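Local coordinates for ESX-1 secretion system protein eccD1 (Mycobacterium tuberculosis, PDB 4KV2) that forms part of the ESX-1 type VII secretion system, which delivers virulence factors such as EsxA and EsxB to host cells during infection, at residues A[63-68]-A[80-85]. Numbering follows the deposited sequence.
Sequences FARPGS and AGVVDG
In the ubiquitin-like fold of this YukD-family domain, Arg65, just after edge strand 62-64, reaches the carbonyl of Ala80, in the loop that leads into the central strand 86-91. It illustrates how one long side chain can join two loops whose backbones stay well apart: the CA atoms of Arg65 and Val82 are 9.2 Å from each other. With CG anti to the carbonyl carbon (chi1 -75°) and the chain extended from CG to NE, the guanidinium is carried across, while Leu71 and Leu88 touch the same side chain. Arg65 NH2 donates to Ala80 O at 3.1 Å, a fairly straight bond of 162° at the hydrogen; the oxygen sits only 12° out of the guanidinium plane, whereas the donor is tilted from the carbonyl plane. Gly81 O lies 3.3 Å from Arg65 NH2. Val82 CG2 lies against Arg65 NH2 at 3.9 Å, oblique to the guanidinium. Arg65 also opens a type II turn that runs to Ser68, closed by Ser68 N bonding to Arg65 O. Two waters lie in the guanidinium plane. One accepts from Arg65 NH2 and, weakly, from Val83 N; the other accepts from Arg65 NH1 at 2.8 Å and donates to Ala80 O at 2.9 Å.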
# COMPACT_ATOMS: atom_id res chain seq x y z
N PHE A 63 -5.53 -11.38 -5.59
CA PHE A 63 -4.23 -11.93 -5.95
C PHE A 63 -4.38 -13.41 -6.28
O PHE A 63 -5.26 -14.09 -5.73
CB PHE A 63 -3.26 -11.82 -4.81
CG PHE A 63 -2.92 -10.41 -4.42
CD1 PHE A 63 -2.00 -9.68 -5.15
CD2 PHE A 63 -3.52 -9.81 -3.32
CE1 PHE A 63 -1.66 -8.39 -4.78
CE2 PHE A 63 -3.18 -8.51 -2.95
CZ PHE A 63 -2.24 -7.80 -3.68
N ALA A 64 -3.54 -13.88 -7.18
CA ALA A 64 -3.51 -15.29 -7.52
C ALA A 64 -2.09 -15.69 -7.87
O ALA A 64 -1.33 -14.91 -8.47
CB ALA A 64 -4.43 -15.58 -8.69
N ARG A 65 -1.73 -16.90 -7.51
CA ARG A 65 -0.52 -17.48 -8.06
C ARG A 65 -0.75 -17.70 -9.56
O ARG A 65 -1.87 -17.98 -9.96
CB ARG A 65 -0.19 -18.78 -7.36
CG ARG A 65 0.40 -18.52 -5.98
CD ARG A 65 0.93 -19.80 -5.37
NE ARG A 65 1.37 -19.64 -4.00
CZ ARG A 65 0.62 -19.80 -2.91
NH1 ARG A 65 -0.67 -20.12 -3.00
NH2 ARG A 65 1.19 -19.65 -1.71
N PRO A 66 0.29 -17.53 -10.40
CA PRO A 66 0.01 -17.55 -11.85
C PRO A 66 -0.76 -18.76 -12.34
O PRO A 66 -0.33 -19.90 -12.11
CB PRO A 66 1.41 -17.50 -12.47
CG PRO A 66 2.26 -16.81 -11.46
CD PRO A 66 1.72 -17.27 -10.13
N GLY A 67 -1.90 -18.53 -13.00
CA GLY A 67 -2.69 -19.60 -13.58
C GLY A 67 -3.58 -20.35 -12.59
O GLY A 67 -4.25 -21.30 -12.96
N SER A 68 -3.61 -19.95 -11.33
CA SER A 68 -4.37 -20.67 -10.31
C SER A 68 -5.61 -19.90 -9.83
O SER A 68 -5.69 -18.69 -10.02
CB SER A 68 -3.47 -20.91 -9.10
OG SER A 68 -2.37 -21.72 -9.45
N ALA A 80 -2.27 -17.47 3.46
CA ALA A 80 -2.22 -18.14 2.17
C ALA A 80 -0.90 -18.82 1.87
O ALA A 80 -0.71 -19.38 0.78
CB ALA A 80 -2.54 -17.15 1.04
N GLY A 81 0.04 -18.78 2.82
CA GLY A 81 1.32 -19.43 2.63
C GLY A 81 2.22 -18.77 1.61
O GLY A 81 3.09 -19.42 1.03
N VAL A 82 2.07 -17.47 1.41
CA VAL A 82 2.91 -16.76 0.45
C VAL A 82 4.24 -16.37 1.11
O VAL A 82 4.26 -15.74 2.17
CB VAL A 82 2.18 -15.51 -0.10
CG1 VAL A 82 3.06 -14.74 -1.06
CG2 VAL A 82 0.90 -15.91 -0.80
N VAL A 83 5.35 -16.72 0.45
CA VAL A 83 6.70 -16.53 0.99
C VAL A 83 7.40 -15.43 0.23
O VAL A 83 6.97 -15.08 -0.86
CB VAL A 83 7.54 -17.85 0.93
CG1 VAL A 83 6.87 -18.94 1.74
CG2 VAL A 83 7.75 -18.34 -0.51
N ASP A 84 8.46 -14.86 0.82
CA ASP A 84 9.24 -13.81 0.14
C ASP A 84 9.67 -14.21 -1.27
O ASP A 84 10.17 -15.33 -1.49
CB ASP A 84 10.51 -13.43 0.93
CG ASP A 84 10.20 -12.62 2.18
OD1 ASP A 84 9.31 -11.76 2.17
OD2 ASP A 84 10.88 -12.83 3.19
N GLY A 85 9.46 -13.29 -2.22
CA GLY A 85 9.84 -13.48 -3.62
C GLY A 85 8.81 -14.23 -4.48
O GLY A 85 9.02 -14.41 -5.68
O HOH W 1 4.30 -18.82 -2.11
O HOH W 2 -2.35 -21.08 -0.96